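Local coordinates for protein glutamine--tRNA ligase (Saccharomyces cerevisiae, PDB 3TL4) that catalyses the ATP-dependent joining of glutamine to tRNA(Gln), this chain being the tRNA-binding domain appended to the N-terminal side of the synthetase, at residues K29-L37 against V55-D66; D81-A91 against K104-V113. One frame throughout, in Å; residues are numbered along the deposited sequence.

Contact 1. Residues K29-L37 against V55-D66; sequences KVSDSLYKL and VHNLASFVKGTD
Ala59 drops its methyl group between Val30, Ser33, Leu34 and Leu37, a knob-into-hole fit between two helices of the all-helical tRNA-binding domain. The axes of helix segments 29-37 and 55-62 pass 8.0 Å apart at 128°, steeply crossed but running in largely opposing senses. So small a knob lets the backbones come close, with Leu34 CA 5.0 Å from Ala59 CA.

Around this hollow the larger side chains interlock. Val55 pushes CG2 between Leu34 CD1 and Leu37 CB, while Leu37 CD1 reaches over the backbone of Ala59 and meets Leu58 CG at 3.8 Å. With CG1 anti to the backbone N (chi1 174°), Val30 reaches the His56 ring, where Leu34 CD2 also arrives, both obliquely.

After the helix the chain turns back through a type I' turn, Val62 to Thr65, and Gly64 nestles against Lys29, where a CB would collide with Lys29 CB. Ser33 OG accepts the Gly64 N-H at 2.8 Å. With an alanine in place of Ser33, Gly64 N would probably lose this acceptor and the turn its pin to helix 28-39. Beside the turn, Lys29 CD lies 3.7 Å from Lys63 O.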
ATOM      1  N   LYS A  29     -12.142 -19.973   1.791  1.00 44.49           N
ATOM      2  CA  LYS A  29     -10.694 -20.067   1.982  1.00 43.82           C
ATOM      3  C   LYS A  29     -10.161 -18.793   2.654  1.00 40.59           C
ATOM      4  O   LYS A  29      -9.466 -18.848   3.666  1.00 42.27           O
ATOM      5  CB  LYS A  29      -9.972 -20.313   0.653  1.00 41.36           C
ATOM      6  CG  LYS A  29     -10.222 -21.675   0.029  1.00 48.06           C
ATOM      7  CD  LYS A  29      -9.171 -21.992  -1.041  1.00 57.20           C
ATOM      8  CE  LYS A  29      -9.797 -22.334  -2.399  1.00 58.95           C
ATOM      9  NZ  LYS A  29     -10.303 -21.127  -3.115  1.00 57.84           N
ATOM     10  N   VAL A  30     -10.512 -17.647   2.084  1.00 32.82           N
ATOM     11  CA  VAL A  30     -10.132 -16.360   2.633  1.00 31.40           C
ATOM     12  C   VAL A  30     -10.669 -16.158   4.058  1.00 34.09           C
ATOM     13  O   VAL A  30      -9.976 -15.596   4.916  1.00 33.60           O
ATOM     14  CB  VAL A  30     -10.599 -15.232   1.704  1.00 30.42           C
ATOM     15  CG1 VAL A  30     -10.348 -13.874   2.329  1.00 28.69           C
ATOM     16  CG2 VAL A  30      -9.895 -15.356   0.345  1.00 24.86           C
ATOM     17  N   SER A  31     -11.894 -16.626   4.304  1.00 29.86           N
ATOM     18  CA  SER A  31     -12.505 -16.578   5.630  1.00 30.13           C
ATOM     19  C   SER A  31     -11.738 -17.395   6.656  1.00 32.62           C
ATOM     20  O   SER A  31     -11.570 -16.956   7.793  1.00 32.68           O
ATOM     21  CB  SER A  31     -13.951 -17.080   5.587  1.00 41.64           C
ATOM     22  OG  SER A  31     -14.836 -16.055   5.175  1.00 51.81           O
ATOM     23  N   ASP A  32     -11.290 -18.586   6.262  1.00 35.91           N
ATOM     24  CA  ASP A  32     -10.477 -19.433   7.138  1.00 38.11           C
ATOM     25  C   ASP A  32      -9.193 -18.736   7.556  1.00 32.85           C
ATOM     26  O   ASP A  32      -8.797 -18.805   8.716  1.00 31.77           O
ATOM     27  CB  ASP A  32     -10.122 -20.758   6.457  1.00 44.74           C
ATOM     28  CG  ASP A  32     -11.276 -21.728   6.436  1.00 64.56           C
ATOM     29  OD1 ASP A  32     -12.085 -21.701   7.390  1.00 71.30           O
ATOM     30  OD2 ASP A  32     -11.378 -22.513   5.466  1.00 70.89           O
ATOM     31  N   SER A  33      -8.524 -18.094   6.596  1.00 29.59           N
ATOM     32  CA  SER A  33      -7.282 -17.381   6.888  1.00 21.98           C
ATOM     33  C   SER A  33      -7.575 -16.161   7.750  1.00 23.65           C
ATOM     34  O   SER A  33      -6.856 -15.888   8.712  1.00 31.59           O
ATOM     35  CB  SER A  33      -6.546 -16.955   5.614  1.00 19.95           C
ATOM     36  OG  SER A  33      -6.406 -18.028   4.704  1.00 30.17           O
ATOM     37  N   LEU A  34      -8.632 -15.428   7.407  1.00 22.73           N
ATOM     38  CA  LEU A  34      -8.974 -14.234   8.166  1.00 25.90           C
ATOM     39  C   LEU A  34      -9.191 -14.592   9.630  1.00 22.72           C
ATOM     40  O   LEU A  34      -8.619 -13.965  10.513  1.00 23.41           O
ATOM     41  CB  LEU A  34     -10.196 -13.530   7.580  1.00 30.21           C
ATOM     42  CG  LEU A  34     -10.550 -12.190   8.227  1.00 28.77           C
ATOM     43  CD1 LEU A  34      -9.332 -11.297   8.283  1.00 13.02           C
ATOM     44  CD2 LEU A  34     -11.654 -11.520   7.443  1.00 29.21           C
ATOM     45  N   TYR A  35      -9.995 -15.623   9.874  1.00 27.93           N
ATOM     46  CA  TYR A  35     -10.236 -16.138  11.223  1.00 27.40           C
ATOM     47  C   TYR A  35      -8.928 -16.447  11.959  1.00 27.93           C
ATOM     48  O   TYR A  35      -8.700 -15.961  13.075  1.00 27.00           O
ATOM     49  CB  TYR A  35     -11.113 -17.397  11.157  1.00 32.68           C
ATOM     50  CG  TYR A  35     -11.606 -17.898  12.501  1.00 41.33           C
ATOM     51  CD1 TYR A  35     -10.880 -18.831  13.231  1.00 41.75           C
ATOM     52  CD2 TYR A  35     -12.808 -17.443  13.032  1.00 48.43           C
ATOM     53  CE1 TYR A  35     -11.331 -19.284  14.462  1.00 47.51           C
ATOM     54  CE2 TYR A  35     -13.265 -17.888  14.257  1.00 51.93           C
ATOM     55  CZ  TYR A  35     -12.526 -18.809  14.970  1.00 52.34           C
ATOM     56  OH  TYR A  35     -12.989 -19.249  16.193  1.00 53.51           O
ATOM     57  N   LYS A  36      -8.069 -17.254  11.341  1.00 22.95           N
ATOM     58  CA  LYS A  36      -6.828 -17.647  12.009  1.00 32.44           C
ATOM     59  C   LYS A  36      -5.901 -16.455  12.236  1.00 35.69           C
ATOM     60  O   LYS A  36      -5.245 -16.369  13.270  1.00 42.30           O
ATOM     61  CB  LYS A  36      -6.099 -18.770  11.261  1.00 40.49           C
ATOM     62  CG  LYS A  36      -4.871 -18.317  10.460  1.00 52.70           C
ATOM     63  CD  LYS A  36      -4.121 -19.486   9.794  1.00 61.57           C
ATOM     64  CE  LYS A  36      -3.086 -19.006   8.748  1.00 64.42           C
ATOM     65  NZ  LYS A  36      -1.771 -18.603   9.331  1.00 61.32           N
ATOM     66  N   LEU A  37      -5.843 -15.540  11.271  1.00 31.23           N
ATOM     67  CA  LEU A  37      -5.037 -14.331  11.415  1.00 28.18           C
ATOM     68  C   LEU A  37      -5.541 -13.450  12.567  1.00 25.67           C
ATOM     69  O   LEU A  37      -4.760 -13.036  13.426  1.00 29.66           O
ATOM     70  CB  LEU A  37      -4.984 -13.538  10.103  1.00 25.11           C
ATOM     71  CG  LEU A  37      -4.315 -14.231   8.907  1.00 21.84           C
ATOM     72  CD1 LEU A  37      -4.588 -13.493   7.596  1.00 17.75           C
ATOM     73  CD2 LEU A  37      -2.810 -14.442   9.118  1.00 18.40           C
ATOM     74  N   VAL A  55      -5.723  -6.545   7.350  1.00 20.37           N
ATOM     75  CA  VAL A  55      -5.715  -7.970   7.651  1.00 20.89           C
ATOM     76  C   VAL A  55      -6.562  -8.736   6.626  1.00 26.93           C
ATOM     77  O   VAL A  55      -6.217  -9.855   6.238  1.00 27.48           O
ATOM     78  CB  VAL A  55      -6.119  -8.282   9.109  1.00 22.03           C
ATOM     79  CG1 VAL A  55      -7.572  -7.896   9.366  1.00 22.20           C
ATOM     80  CG2 VAL A  55      -5.901  -9.757   9.412  1.00 20.56           C
ATOM     81  N   HIS A  56      -7.637  -8.124   6.137  1.00 30.01           N
ATOM     82  CA  HIS A  56      -8.377  -8.742   5.043  1.00 28.48           C
ATOM     83  C   HIS A  56      -7.537  -8.856   3.764  1.00 29.62           C
ATOM     84  O   HIS A  56      -7.556  -9.886   3.095  1.00 31.85           O
ATOM     85  CB  HIS A  56      -9.691  -8.033   4.758  1.00 36.25           C
ATOM     86  CG  HIS A  56     -10.569  -8.783   3.809  1.00 43.77           C
ATOM     87  ND1 HIS A  56     -11.141  -8.205   2.699  1.00 46.57           N
ATOM     88  CD2 HIS A  56     -10.942 -10.088   3.785  1.00 45.28           C
ATOM     89  CE1 HIS A  56     -11.839  -9.112   2.041  1.00 47.97           C
ATOM     90  NE2 HIS A  56     -11.735 -10.262   2.682  1.00 47.33           N
ATOM     91  N   ASN A  57      -6.804  -7.801   3.423  1.00 27.40           N
ATOM     92  CA  ASN A  57      -5.810  -7.898   2.357  1.00 30.98           C
ATOM     93  C   ASN A  57      -4.922  -9.112   2.556  1.00 29.02           C
ATOM     94  O   ASN A  57      -4.721  -9.903   1.639  1.00 26.33           O
ATOM     95  CB  ASN A  57      -4.887  -6.681   2.337  1.00 33.80           C
ATOM     96  CG  ASN A  57      -5.551  -5.437   1.782  1.00 41.67           C
ATOM     97  OD1 ASN A  57      -5.121  -4.320   2.083  1.00 43.73           O
ATOM     98  ND2 ASN A  57      -6.591  -5.617   0.961  1.00 38.77           N
ATOM     99  N   LEU A  58      -4.363  -9.234   3.758  1.00 26.40           N
ATOM    100  CA  LEU A  58      -3.453 -10.333   4.051  1.00 21.75           C
ATOM    101  C   LEU A  58      -4.136 -11.670   3.866  1.00 25.36           C
ATOM    102  O   LEU A  58      -3.547 -12.598   3.303  1.00 31.77           O
ATOM    103  CB  LEU A  58      -2.898 -10.239   5.469  1.00 24.85           C
ATOM    104  CG  LEU A  58      -1.967 -11.396   5.843  1.00 25.84           C
ATOM    105  CD1 LEU A  58      -0.833 -11.540   4.811  1.00 25.25           C
ATOM    106  CD2 LEU A  58      -1.398 -11.183   7.225  1.00 26.89           C
ATOM    107  N   ALA A  59      -5.377 -11.766   4.346  1.00 25.97           N
ATOM    108  CA  ALA A  59      -6.140 -12.998   4.235  1.00 23.17           C
ATOM    109  C   ALA A  59      -6.366 -13.316   2.769  1.00 25.05           C
ATOM    110  O   ALA A  59      -6.372 -14.484   2.373  1.00 23.13           O
ATOM    111  CB  ALA A  59      -7.463 -12.875   4.954  1.00 25.85           C
ATOM    112  N   SER A  60      -6.547 -12.273   1.958  1.00 20.82           N
ATOM    113  CA  SER A  60      -6.838 -12.483   0.544  1.00 25.57           C
ATOM    114  C   SER A  60      -5.581 -12.966  -0.204  1.00 32.11           C
ATOM    115  O   SER A  60      -5.685 -13.616  -1.250  1.00 35.09           O
ATOM    116  CB  SER A  60      -7.455 -11.227  -0.086  1.00 25.77           C
ATOM    117  OG  SER A  60      -6.462 -10.299  -0.476  1.00 33.51           O
ATOM    118  N   PHE A  61      -4.404 -12.667   0.356  1.00 25.64           N
ATOM    119  CA  PHE A  61      -3.129 -13.145  -0.183  1.00 21.23           C
ATOM    120  C   PHE A  61      -2.864 -14.597   0.233  1.00 23.77           C
ATOM    121  O   PHE A  61      -2.408 -15.408  -0.565  1.00 26.49           O
ATOM    122  CB  PHE A  61      -1.985 -12.295   0.349  1.00 24.40           C
ATOM    123  CG  PHE A  61      -2.038 -10.867  -0.072  1.00 27.05           C
ATOM    124  CD1 PHE A  61      -2.462 -10.518  -1.340  1.00 31.52           C
ATOM    125  CD2 PHE A  61      -1.656  -9.874   0.803  1.00 28.41           C
ATOM    126  CE1 PHE A  61      -2.502  -9.203  -1.718  1.00 36.39           C
ATOM    127  CE2 PHE A  61      -1.685  -8.554   0.433  1.00 34.60           C
ATOM    128  CZ  PHE A  61      -2.111  -8.213  -0.829  1.00 36.57           C
ATOM    129  N   VAL A  62      -3.139 -14.902   1.496  1.00 21.05           N
ATOM    130  CA  VAL A  62      -2.925 -16.234   2.051  1.00 27.25           C
ATOM    131  C   VAL A  62      -3.920 -17.245   1.479  1.00 30.14           C
ATOM    132  O   VAL A  62      -3.554 -18.385   1.203  1.00 30.70           O
ATOM    133  CB  VAL A  62      -3.041 -16.210   3.588  1.00 33.32           C
ATOM    134  CG1 VAL A  62      -2.986 -17.614   4.154  1.00 31.99           C
ATOM    135  CG2 VAL A  62      -1.947 -15.344   4.184  1.00 28.57           C
ATOM    136  N   LYS A  63      -5.169 -16.799   1.318  1.00 27.20           N
ATOM    137  CA  LYS A  63      -6.280 -17.538   0.685  1.00 33.39           C
ATOM    138  C   LYS A  63      -6.361 -19.036   0.975  1.00 37.43           C
ATOM    139  O   LYS A  63      -6.311 -19.875   0.066  1.00 37.98           O
ATOM    140  CB  LYS A  63      -6.391 -17.233  -0.830  1.00 35.43           C
ATOM    141  CG  LYS A  63      -5.126 -17.513  -1.636  1.00 42.22           C
ATOM    142  CD  LYS A  63      -5.153 -16.848  -3.020  1.00 43.07           C
ATOM    143  CE  LYS A  63      -3.779 -16.931  -3.710  1.00 44.36           C
ATOM    144  NZ  LYS A  63      -3.662 -18.003  -4.746  1.00 46.52           N
ATOM    145  N   GLY A  64      -6.500 -19.351   2.258  1.00 37.34           N
ATOM    146  CA  GLY A  64      -6.721 -20.709   2.705  1.00 37.27           C
ATOM    147  C   GLY A  64      -5.463 -21.506   2.966  1.00 38.07           C
ATOM    148  O   GLY A  64      -5.518 -22.559   3.592  1.00 40.25           O
ATOM    149  N   THR A  65      -4.327 -21.008   2.494  1.00 39.24           N
ATOM    150  CA  THR A  65      -3.060 -21.722   2.653  1.00 49.19           C
ATOM    151  C   THR A  65      -2.348 -21.383   3.960  1.00 48.38           C
ATOM    152  O   THR A  65      -2.539 -20.312   4.514  1.00 54.15           O
ATOM    153  CB  THR A  65      -2.106 -21.409   1.495  1.00 57.33           C
ATOM    154  OG1 THR A  65      -2.736 -21.745   0.253  1.00 63.50           O
ATOM    155  CG2 THR A  65      -0.825 -22.210   1.643  1.00 58.59           C
ATOM    156  N   ASP A  66      -1.520 -22.293   4.452  1.00 48.40           N
ATOM    157  CA  ASP A  66      -0.751 -22.006   5.654  1.00 52.77           C
ATOM    158  C   ASP A  66       0.549 -21.299   5.316  1.00 45.47           C
ATOM    159  O   ASP A  66       1.329 -21.780   4.491  1.00 45.97           O
ATOM    160  CB  ASP A  66      -0.469 -23.276   6.450  1.00 65.28           C
ATOM    161  CG  ASP A  66      -1.595 -23.621   7.401  1.00 77.88           C
ATOM    162  OD1 ASP A  66      -2.319 -22.690   7.823  1.00 74.80           O
ATOM    163  OD2 ASP A  66      -1.756 -24.820   7.725  1.00 86.45           O
TER

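Contact 2. Residues D81-A91 against K104-V113; sequences DLKTSLQVDAA and KMGMNENSGV
The amide of Gln87 meets Ser111 O edge-on: NE2 donates across 2.8 Å, the acceptor lies in the amide plane and the donor in the carbonyl plane, and the N-H...O angle is 164°. At the other end of the amide, OE1 takes the N-H of Lys83 from above the carbonyl plane, at 2.8 Å. A weak bond from NE2 to Asp81 O adds to the hold, and these links fix the rotation of the amide. With CG anti to the carbonyl carbon (chi1 -71°) and the chain extended beyond it, the group reaches back from the helix start to the preceding loop and across to the 104-113 segment. Trp160 also touches Gln87.

A second pair of flat groups is joined by a water. The planes of the Asp81 carboxylate and the Asn108 amide are 88° apart, nearly perpendicular, and one water donates to Asp81 OD2 and Asn108 OD1; Asp81 OD2 also accepts from Asn79 ND2. Another water joins Ala90 O to Asn110 O.

Between these polar links, Leu82 CD2 packs against Val113 CG2 at 3.5 Å and Ser111 CB at 3.8 Å. The selenomethionine Met107 lays its CG 3.6 Å from Ala91 CB. Ser111 OG presses close to Ala91 CA, at 3.1 Å, while its proton goes to Met107 O; that oxygen also receives Asn110 N, from the opposite face of its plane.

Thr84 OG1 accepts from Gln87 N, so the arrangement combines a helix N-cap with a side-chain amide that ties the first turn to the exit of another helix, within a small helical domain whose family is grouped with the GatB/YqeY proteins.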
ATOM      1  N   ASP A  81       3.322  -0.738  11.913  1.00 33.96           N
ATOM      2  CA  ASP A  81       4.495  -0.800  11.049  1.00 34.19           C
ATOM      3  C   ASP A  81       4.090  -0.880   9.571  1.00 34.69           C
ATOM      4  O   ASP A  81       4.623  -0.159   8.725  1.00 27.30           O
ATOM      5  CB  ASP A  81       5.382  -1.988  11.434  1.00 31.74           C
ATOM      6  CG  ASP A  81       6.132  -1.769  12.759  1.00 41.11           C
ATOM      7  OD1 ASP A  81       6.252  -0.600  13.216  1.00 40.59           O
ATOM      8  OD2 ASP A  81       6.617  -2.773  13.335  1.00 43.95           O
ATOM      9  N   LEU A  82       3.130  -1.748   9.275  1.00 32.55           N
ATOM     10  CA  LEU A  82       2.641  -1.935   7.915  1.00 29.15           C
ATOM     11  C   LEU A  82       1.329  -1.185   7.744  1.00 34.29           C
ATOM     12  O   LEU A  82       0.280  -1.658   8.191  1.00 32.58           O
ATOM     13  CB  LEU A  82       2.428  -3.422   7.639  1.00 27.67           C
ATOM     14  CG  LEU A  82       3.637  -4.328   7.889  1.00 24.85           C
ATOM     15  CD1 LEU A  82       3.258  -5.775   7.676  1.00 22.71           C
ATOM     16  CD2 LEU A  82       4.806  -3.947   6.980  1.00 23.64           C
ATOM     17  N   LYS A  83       1.393  -0.022   7.093  1.00 35.03           N
ATOM     18  CA  LYS A  83       0.252   0.890   6.992  1.00 35.45           C
ATOM     19  C   LYS A  83      -0.535   0.780   5.689  1.00 37.26           C
ATOM     20  O   LYS A  83      -1.679   1.220   5.630  1.00 40.81           O
ATOM     21  CB  LYS A  83       0.700   2.351   7.162  1.00 35.79           C
ATOM     22  CG  LYS A  83       1.411   2.673   8.459  1.00 45.91           C
ATOM     23  CD  LYS A  83       0.519   2.425   9.674  1.00 58.26           C
ATOM     24  CE  LYS A  83      -0.557   3.496   9.824  1.00 68.31           C
ATOM     25  NZ  LYS A  83      -1.350   3.350  11.084  1.00 68.68           N
ATOM     26  N   THR A  84       0.062   0.227   4.637  1.00 33.86           N
ATOM     27  CA  THR A  84      -0.624   0.200   3.337  1.00 33.26           C
ATOM     28  C   THR A  84      -0.764  -1.213   2.772  1.00 30.56           C
ATOM     29  O   THR A  84      -0.072  -2.139   3.210  1.00 27.50           O
ATOM     30  CB  THR A  84       0.080   1.108   2.291  1.00 32.27           C
ATOM     31  OG1 THR A  84       1.399   0.618   2.044  1.00 30.96           O
ATOM     32  CG2 THR A  84       0.185   2.535   2.796  1.00 31.67           C
ATOM     33  N   SER A  85      -1.675  -1.366   1.812  1.00 27.94           N
ATOM     34  CA  SER A  85      -1.852  -2.623   1.092  1.00 33.41           C
ATOM     35  C   SER A  85      -0.554  -3.004   0.424  1.00 28.79           C
ATOM     36  O   SER A  85      -0.223  -4.187   0.301  1.00 24.37           O
ATOM     37  CB  SER A  85      -2.914  -2.479   0.006  1.00 36.50           C
ATOM     38  OG  SER A  85      -4.170  -2.198   0.576  1.00 52.09           O
ATOM     39  N   LEU A  86       0.157  -1.977  -0.027  1.00 25.74           N
ATOM     40  CA  LEU A  86       1.446  -2.128  -0.683  1.00 25.05           C
ATOM     41  C   LEU A  86       2.492  -2.722   0.265  1.00 22.00           C
ATOM     42  O   LEU A  86       3.233  -3.616  -0.120  1.00 25.96           O
ATOM     43  CB  LEU A  86       1.907  -0.774  -1.220  1.00 30.61           C
ATOM     44  CG  LEU A  86       3.055  -0.809  -2.220  1.00 37.30           C
ATOM     45  CD1 LEU A  86       2.578  -1.420  -3.520  1.00 40.36           C
ATOM     46  CD2 LEU A  86       3.608   0.586  -2.455  1.00 37.98           C
ATOM     47  N   GLN A  87       2.544  -2.236   1.503  1.00 23.49           N
ATOM     48  CA  GLN A  87       3.478  -2.779   2.501  1.00 22.29           C
ATOM     49  C   GLN A  87       3.086  -4.187   2.901  1.00 26.18           C
ATOM     50  O   GLN A  87       3.949  -5.034   3.153  1.00 29.10           O
ATOM     51  CB  GLN A  87       3.526  -1.914   3.761  1.00 18.38           C
ATOM     52  CG  GLN A  87       4.208  -0.563   3.583  1.00 18.96           C
ATOM     53  CD  GLN A  87       4.388   0.153   4.902  1.00 27.43           C
ATOM     54  OE1 GLN A  87       3.480   0.819   5.388  1.00 28.00           O
ATOM     55  NE2 GLN A  87       5.565   0.019   5.490  1.00 26.43           N
ATOM     56  N   VAL A  88       1.784  -4.437   2.970  1.00 21.93           N
ATOM     57  CA  VAL A  88       1.307  -5.764   3.345  1.00 24.56           C
ATOM     58  C   VAL A  88       1.620  -6.783   2.251  1.00 22.03           C
ATOM     59  O   VAL A  88       2.000  -7.918   2.537  1.00 17.35           O
ATOM     60  CB  VAL A  88      -0.188  -5.772   3.683  1.00 28.64           C
ATOM     61  CG1 VAL A  88      -0.651  -7.189   4.012  1.00 33.76           C
ATOM     62  CG2 VAL A  88      -0.453  -4.840   4.852  1.00 30.70           C
ATOM     63  N   ASP A  89       1.463  -6.374   1.000  1.00 22.07           N
ATOM     64  CA  ASP A  89       1.806  -7.247  -0.118  1.00 26.86           C
ATOM     65  C   ASP A  89       3.309  -7.570  -0.114  1.00 28.33           C
ATOM     66  O   ASP A  89       3.705  -8.723  -0.276  1.00 31.88           O
ATOM     67  CB  ASP A  89       1.363  -6.633  -1.456  1.00 31.97           C
ATOM     68  CG  ASP A  89       1.700  -7.522  -2.652  1.00 43.24           C
ATOM     69  OD1 ASP A  89       0.972  -8.508  -2.902  1.00 48.99           O
ATOM     70  OD2 ASP A  89       2.698  -7.233  -3.343  1.00 45.53           O
ATOM     71  N   ALA A  90       4.141  -6.550   0.082  1.00 20.76           N
ATOM     72  CA  ALA A  90       5.582  -6.759   0.231  1.00 24.84           C
ATOM     73  C   ALA A  90       5.947  -7.674   1.413  1.00 20.12           C
ATOM     74  O   ALA A  90       6.758  -8.570   1.278  1.00 17.41           O
ATOM     75  CB  ALA A  90       6.304  -5.420   0.361  1.00 24.88           C
ATOM     76  N   ALA A  91       5.371  -7.417   2.578  1.00 21.36           N
ATOM     77  CA  ALA A  91       5.661  -8.229   3.748  1.00 18.98           C
ATOM     78  C   ALA A  91       5.240  -9.681   3.496  1.00 22.12           C
ATOM     79  O   ALA A  91       5.941 -10.614   3.867  1.00 20.90           O
ATOM     80  CB  ALA A  91       4.959  -7.663   4.969  1.00 15.48           C
ATOM     81  N   LYS A 104      11.207 -10.348  11.971  1.00 23.82           N
ATOM     82  CA  LYS A 104      10.593  -9.029  11.986  1.00 23.29           C
ATOM     83  C   LYS A 104      11.448  -8.025  11.220  1.00 26.49           C
ATOM     84  O   LYS A 104      10.942  -7.349  10.328  1.00 34.81           O
ATOM     85  CB  LYS A 104      10.369  -8.565  13.435  1.00 31.15           C
ATOM     86  CG  LYS A 104       9.756  -7.166  13.594  1.00 33.41           C
ATOM     87  CD  LYS A 104       9.556  -6.793  15.067  1.00 34.93           C
ATOM     88  CE  LYS A 104       8.846  -5.443  15.210  1.00 37.19           C
ATOM     89  NZ  LYS A 104       8.803  -4.915  16.615  1.00 38.86           N
HETATM   90  N   MSE A 105      12.739  -7.932  11.548  1.00 24.36           N
HETATM   91  CA  MSE A 105      13.606  -6.916  10.928  1.00 31.64           C
HETATM   92  C   MSE A 105      13.777  -7.141   9.442  1.00 29.70           C
HETATM   93  O   MSE A 105      13.862  -6.180   8.677  1.00 31.33           O
HETATM   94  CB  MSE A 105      15.012  -6.891  11.525  1.00 38.82           C
HETATM   95  CG  MSE A 105      15.119  -7.135  13.007  1.00 49.12           C
HETATM   96 SE   MSE A 105      17.001  -7.236  13.478  1.00287.14          SE
HETATM   97  CE  MSE A 105      17.510  -5.493  12.779  1.00 60.09           C
ATOM     98  N   GLY A 106      13.882  -8.405   9.041  1.00 18.50           N
ATOM     99  CA  GLY A 106      14.015  -8.724   7.630  1.00 20.01           C
ATOM    100  C   GLY A 106      12.778  -8.281   6.873  1.00 23.27           C
ATOM    101  O   GLY A 106      12.855  -7.631   5.832  1.00 27.07           O
HETATM  102  N   MSE A 107      11.621  -8.628   7.412  1.00 19.63           N
HETATM  103  CA  MSE A 107      10.367  -8.222   6.807  1.00 23.00           C
HETATM  104  C   MSE A 107      10.245  -6.693   6.756  1.00 22.04           C
HETATM  105  O   MSE A 107      10.002  -6.123   5.706  1.00 21.07           O
HETATM  106  CB  MSE A 107       9.210  -8.807   7.596  1.00 21.83           C
HETATM  107  CG  MSE A 107       7.871  -8.611   6.933  1.00 26.17           C
HETATM  108 SE   MSE A 107       6.424  -8.840   8.227  1.00 43.42          SE
HETATM  109  CE  MSE A 107       6.770  -7.323   9.388  1.00 21.34           C
ATOM    110  N   ASN A 108      10.405  -6.046   7.905  1.00 20.82           N
ATOM    111  CA  ASN A 108      10.383  -4.592   7.994  1.00 24.72           C
ATOM    112  C   ASN A 108      11.285  -3.939   6.945  1.00 29.45           C
ATOM    113  O   ASN A 108      10.849  -3.074   6.185  1.00 24.01           O
ATOM    114  CB  ASN A 108      10.827  -4.146   9.390  1.00 26.04           C
ATOM    115  CG  ASN A 108       9.726  -4.268  10.424  1.00 30.01           C
ATOM    116  OD1 ASN A 108       8.602  -4.685  10.116  1.00 23.72           O
ATOM    117  ND2 ASN A 108      10.043  -3.892  11.668  1.00 27.22           N
ATOM    118  N   GLU A 109      12.543  -4.364   6.917  1.00 29.75           N
ATOM    119  CA  GLU A 109      13.534  -3.856   5.967  1.00 34.99           C
ATOM    120  C   GLU A 109      13.107  -3.998   4.500  1.00 33.36           C
ATOM    121  O   GLU A 109      13.547  -3.239   3.649  1.00 37.84           O
ATOM    122  CB  GLU A 109      14.880  -4.556   6.203  1.00 40.18           C
ATOM    123  CG  GLU A 109      15.988  -4.212   5.214  1.00 56.38           C
ATOM    124  CD  GLU A 109      17.369  -4.651   5.698  1.00 71.68           C
ATOM    125  OE1 GLU A 109      17.447  -5.359   6.729  1.00 73.64           O
ATOM    126  OE2 GLU A 109      18.376  -4.279   5.052  1.00 77.86           O
ATOM    127  N   ASN A 110      12.256  -4.974   4.204  1.00 25.18           N
ATOM    128  CA  ASN A 110      11.820  -5.198   2.832  1.00 21.11           C
ATOM    129  C   ASN A 110      10.358  -4.847   2.586  1.00 27.65           C
ATOM    130  O   ASN A 110       9.813  -5.170   1.538  1.00 35.96           O
ATOM    131  CB  ASN A 110      12.095  -6.636   2.405  1.00 27.41           C
ATOM    132  CG  ASN A 110      13.574  -6.913   2.252  1.00 32.37           C
ATOM    133  OD1 ASN A 110      14.157  -6.636   1.205  1.00 28.46           O
ATOM    134  ND2 ASN A 110      14.195  -7.448   3.300  1.00 36.40           N
ATOM    135  N   SER A 111       9.735  -4.162   3.541  1.00 23.68           N
ATOM    136  CA  SER A 111       8.347  -3.735   3.391  1.00 25.58           C
ATOM    137  C   SER A 111       8.199  -2.251   3.656  1.00 22.58           C
ATOM    138  O   SER A 111       7.163  -1.809   4.123  1.00 27.68           O
ATOM    139  CB  SER A 111       7.444  -4.507   4.350  1.00 22.36           C
ATOM    140  OG  SER A 111       7.664  -5.890   4.184  1.00 31.95           O
ATOM    141  N   GLY A 112       9.248  -1.490   3.379  1.00 25.08           N
ATOM    142  CA  GLY A 112       9.195  -0.045   3.495  1.00 26.66           C
ATOM    143  C   GLY A 112       8.937   0.473   4.896  1.00 29.79           C
ATOM    144  O   GLY A 112       8.596   1.649   5.069  1.00 30.04           O
ATOM    145  N   VAL A 113       9.104  -0.385   5.903  1.00 27.38           N
ATOM    146  CA  VAL A 113       8.828   0.026   7.281  1.00 28.78           C
ATOM    147  C   VAL A 113       9.795   1.133   7.714  1.00 29.71           C
ATOM    148  O   VAL A 113      10.996   1.038   7.493  1.00 30.27           O
ATOM    149  CB  VAL A 113       8.855  -1.173   8.273  1.00 26.01           C
ATOM    150  CG1 VAL A 113       8.838  -0.684   9.715  1.00 23.91           C
ATOM    151  CG2 VAL A 113       7.667  -2.127   8.012  1.00 15.70           C
TER
HETATM  152  O   HOH W   1       6.885  -5.124  12.063  1.00 31.82           O
HETATM  153  O   HOH W   2       9.064  -7.410  -0.095  1.00 26.88           O

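In the fold
From the N terminus, helices 4-13 and 18-24 come first, then helix 28-39 opens contact 1, which closes when helix 49-62 folds back on it. The chain continues through helix 70-78 before contact 2 opens at residues 81-91 and closes at 104-113, so the two loops follow in series, neither nested nor crossed. Their centres lie about 17 Å apart. Helix 49-62 joins them directly: Leu58 and Phe61 pack against Val88, and Asn57 OD1 probably shares a hydrogen bond with Ser85 OG. Together the two contacts join helices 28-39, 49-62, 85-98 and 104-109, with helix 70-78 touching both, through Val74 on Leu37 and Ile73 on Leu82.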